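PDB 4ALF: alkaline phosphatase PHOX from Pseudomonas fluorescens, which hydrolyses phosphate monoesters as an alkaline phosphatase, probably using a calcium-containing metal centre held in a beta-propeller fold. Local coordinates for residues K31-I36 and N128-F133. Residues are numbered along the deposited sequence; the frame is centred on the assembly and turned at random.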
ATOM      1  N   LYS A  31      -7.644  -0.249 -24.464  1.00  9.14           N
ATOM      2  CA  LYS A  31      -8.996  -0.378 -23.946  1.00 10.20           C
ATOM      3  C   LYS A  31      -8.953  -0.860 -22.513  1.00  8.84           C
ATOM      4  O   LYS A  31      -7.936  -1.392 -22.042  1.00  8.20           O
ATOM      5  CB  LYS A  31      -9.835  -1.316 -24.811  1.00 13.37           C
ATOM      6  CG  LYS A  31      -9.284  -2.713 -24.962  1.00 14.85           C
ATOM      7  CD  LYS A  31     -10.156  -3.570 -25.888  1.00 20.08           C
ATOM      8  CE  LYS A  31      -9.373  -4.725 -26.483  1.00 24.62           C
ATOM      9  NZ  LYS A  31      -8.939  -5.746 -25.486  1.00 29.37           N
ATOM     10  N   SER A  32     -10.080  -0.674 -21.835  1.00  9.69           N
ATOM     11  CA  SER A  32     -10.260  -1.092 -20.451  1.00  9.28           C
ATOM     12  C   SER A  32     -11.579  -1.819 -20.252  1.00  9.12           C
ATOM     13  O   SER A  32     -12.570  -1.535 -20.931  1.00 10.58           O
ATOM     14  CB  SER A  32     -10.211   0.108 -19.509  1.00 11.83           C
ATOM     15  OG  SER A  32     -11.288   1.004 -19.713  1.00 14.82           O
ATOM     16  N   SER A  33     -11.578  -2.716 -19.289  1.00  9.25           N
ATOM     17  CA  SER A  33     -12.766  -3.453 -18.913  0.50  9.65           C
ATOM     18  C   SER A  33     -12.745  -3.676 -17.410  1.00  7.73           C
ATOM     19  O   SER A  33     -11.672  -3.762 -16.815  1.00  8.09           O
ATOM     20  CB  SER A  33     -12.784  -4.799 -19.627  0.50 12.42           C
ATOM     21  OG  SER A  33     -14.094  -5.323 -19.659  0.50 15.24           O
ATOM     22  N   VAL A  34     -13.917  -3.744 -16.790  1.00  6.80           N
ATOM     23  CA  VAL A  34     -14.010  -4.001 -15.356  1.00  6.60           C
ATOM     24  C   VAL A  34     -13.782  -5.493 -15.112  1.00  6.76           C
ATOM     25  O   VAL A  34     -14.498  -6.341 -15.649  1.00  7.75           O
ATOM     26  CB  VAL A  34     -15.396  -3.620 -14.785  1.00  7.65           C
ATOM     27  CG1 VAL A  34     -15.523  -4.090 -13.331  1.00  9.10           C
ATOM     28  CG2 VAL A  34     -15.622  -2.101 -14.882  1.00  9.05           C
ATOM     29  N   LEU A  35     -12.780  -5.839 -14.303  1.00  5.89           N
ATOM     30  CA  LEU A  35     -12.553  -7.231 -13.904  1.00  6.07           C
ATOM     31  C   LEU A  35     -13.509  -7.620 -12.794  1.00  5.55           C
ATOM     32  O   LEU A  35     -14.183  -8.637 -12.861  1.00  5.86           O
ATOM     33  CB  LEU A  35     -11.104  -7.404 -13.438  1.00  6.09           C
ATOM     34  CG  LEU A  35     -10.716  -8.822 -13.024  1.00  6.30           C
ATOM     35  CD1 LEU A  35     -10.639  -9.738 -14.252  1.00  7.41           C
ATOM     36  CD2 LEU A  35      -9.436  -8.811 -12.199  1.00  6.77           C
ATOM     37  N   ILE A  36     -13.553  -6.815 -11.746  1.00  5.13           N
ATOM     38  CA  ILE A  36     -14.398  -7.058 -10.580  1.00  4.88           C
ATOM     39  C   ILE A  36     -14.607  -5.740  -9.820  1.00  4.35           C
ATOM     40  O   ILE A  36     -13.744  -4.852  -9.886  1.00  5.46           O
ATOM     41  CB  ILE A  36     -13.758  -8.156  -9.692  1.00  5.03           C
ATOM     42  CG1 ILE A  36     -14.704  -8.610  -8.588  1.00  5.21           C
ATOM     43  CG2 ILE A  36     -12.421  -7.712  -9.118  1.00  4.80           C
ATOM     44  CD1 ILE A  36     -14.348  -9.951  -7.997  1.00  5.54           C
ATOM     45  N   ASN A 128      -9.921 -16.853 -23.934  1.00 40.34           N
ATOM     46  CA  ASN A 128      -9.676 -16.312 -25.280  1.00 35.35           C
ATOM     47  C   ASN A 128      -8.377 -15.479 -25.243  1.00 36.50           C
ATOM     48  O   ASN A 128      -7.286 -16.060 -25.198  1.00 47.81           O
ATOM     49  CB  ASN A 128     -10.895 -15.498 -25.746  1.00 29.11           C
ATOM     50  CG  ASN A 128     -11.500 -14.665 -24.638  1.00 30.79           C
ATOM     51  OD1 ASN A 128     -10.818 -14.339 -23.661  1.00 31.87           O
ATOM     52  ND2 ASN A 128     -12.784 -14.314 -24.764  1.00 41.60           N
ATOM     53  N   GLY A 129      -8.481 -14.146 -25.264  1.00 25.78           N
ATOM     54  CA  GLY A 129      -7.372 -13.268 -24.866  1.00 21.59           C
ATOM     55  C   GLY A 129      -7.679 -12.402 -23.643  1.00 17.76           C
ATOM     56  O   GLY A 129      -6.801 -11.716 -23.108  1.00 20.55           O
ATOM     57  N   GLN A 130      -8.918 -12.471 -23.171  1.00 15.42           N
ATOM     58  CA  GLN A 130      -9.405 -11.596 -22.113  0.50 13.41           C
ATOM     59  C   GLN A 130      -9.474 -12.312 -20.763  1.00  9.38           C
ATOM     60  O   GLN A 130     -10.116 -13.350 -20.635  1.00 10.28           O
ATOM     61  CB  GLN A 130     -10.810 -11.097 -22.479  0.50 14.99           C
ATOM     62  CG  GLN A 130     -11.520 -10.345 -21.367  0.50 17.31           C
ATOM     63  CD  GLN A 130     -12.911  -9.879 -21.749  0.50 17.88           C
ATOM     64  OE1 GLN A 130     -13.507 -10.377 -22.696  0.50 25.03           O
ATOM     65  NE2 GLN A 130     -13.429  -8.924 -21.007  0.50 18.52           N
ATOM     66  N   TRP A 131      -8.837 -11.739 -19.748  1.00  8.31           N
ATOM     67  CA  TRP A 131      -8.901 -12.275 -18.394  1.00  7.30           C
ATOM     68  C   TRP A 131     -10.211 -11.915 -17.742  1.00  8.38           C
ATOM     69  O   TRP A 131     -10.626 -10.746 -17.790  1.00 10.31           O
ATOM     70  CB  TRP A 131      -7.749 -11.715 -17.554  1.00  7.26           C
ATOM     71  CG  TRP A 131      -6.426 -12.270 -17.957  1.00  7.66           C
ATOM     72  CD1 TRP A 131      -5.480 -11.673 -18.790  1.00  7.79           C
ATOM     73  CD2 TRP A 131      -5.842 -13.547 -17.544  1.00  7.46           C
ATOM     74  NE1 TRP A 131      -4.395 -12.498 -18.939  1.00  8.15           N
ATOM     75  CE2 TRP A 131      -4.553 -13.644 -18.220  1.00  7.44           C
ATOM     76  CE3 TRP A 131      -6.261 -14.597 -16.744  1.00  7.16           C
ATOM     77  CZ2 TRP A 131      -3.729 -14.748 -18.060  1.00  8.55           C
ATOM     78  CZ3 TRP A 131      -5.425 -15.707 -16.607  1.00  8.77           C
ATOM     79  CH2 TRP A 131      -4.183 -15.763 -17.232  1.00  9.00           C
ATOM     80  N   GLN A 132     -10.868 -12.895 -17.133  1.00  7.90           N
ATOM     81  CA  GLN A 132     -12.126 -12.676 -16.441  1.00  7.31           C
ATOM     82  C   GLN A 132     -12.168 -13.393 -15.104  1.00  6.06           C
ATOM     83  O   GLN A 132     -11.600 -14.465 -14.921  1.00  7.67           O
ATOM     84  CB  GLN A 132     -13.321 -13.120 -17.290  1.00  9.20           C
ATOM     85  CG  GLN A 132     -13.365 -12.514 -18.684  1.00 12.37           C
ATOM     86  CD  GLN A 132     -14.482 -13.109 -19.522  1.00 17.54           C
ATOM     87  OE1 GLN A 132     -14.466 -14.303 -19.883  1.00 24.22           O
ATOM     88  NE2 GLN A 132     -15.465 -12.281 -19.835  1.00 26.82           N
ATOM     89  N   PHE A 133     -12.862 -12.776 -14.160  1.00  6.27           N
ATOM     90  CA  PHE A 133     -13.145 -13.379 -12.870  1.00  6.31           C
ATOM     91  C   PHE A 133     -13.949 -14.672 -12.982  1.00  6.60           C
ATOM     92  O   PHE A 133     -14.911 -14.749 -13.755  1.00  8.85           O
ATOM     93  CB  PHE A 133     -13.910 -12.375 -11.997  1.00  6.83           C
ATOM     94  CG  PHE A 133     -14.410 -12.940 -10.704  1.00  7.14           C
ATOM     95  CD1 PHE A 133     -13.540 -13.542  -9.808  1.00  6.56           C
ATOM     96  CD2 PHE A 133     -15.765 -12.865 -10.376  1.00  7.62           C
ATOM     97  CE1 PHE A 133     -13.980 -14.076  -8.617  1.00  6.31           C
ATOM     98  CE2 PHE A 133     -16.212 -13.377  -9.165  1.00  8.04           C
ATOM     99  CZ  PHE A 133     -15.328 -14.009  -8.301  1.00  6.24           C
TER
HETATM  100  O   HOH W   1     -13.781  -7.986 -17.769  1.00 28.93           O
HETATM  101  O   HOH W   2     -14.308 -10.405 -14.997  1.00  8.00           O
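I36 sets its CD1 methyl squarely over one face of the F133 ring, a CH-pi contact with the carbon 3.9 Å from the ring centroid and only 4° off the normal. All six ring carbons are therefore almost equally distant from it. The I36 chain is extended, with CG1 anti to the backbone N (chi1 -171°) and CD1 carried onward in the same sense, which brings the methyl to the ring. The CD1 branch of L35 lies against the opposite backbone, 3.7 Å from W131 O and 3.8 Å from F133 N. No direct hydrogen bond joins the two segments; water takes that role. One molecule donates to L35 O and accepts from F133 N (2.9 Å), while a second donates to V34 O and takes a weak bond from NE2 of the extended Q130. Replacing F133 by alanine would remove the ring, and the I36 methyl would probably lose the face it rests on. Residues 33-36 and 130-133 run in nearly the same direction, 17° apart; strands 30-37 and 132-144 are the outermost strands of two separate four-stranded antiparallel sheets, consistent with neighbouring propeller blades. L35 and I36 form a classic beta bulge opposite V573 of strand 572-578, and I122 of strand 118-125 touches both I36 and F133, extending the apolar seam between the sheets.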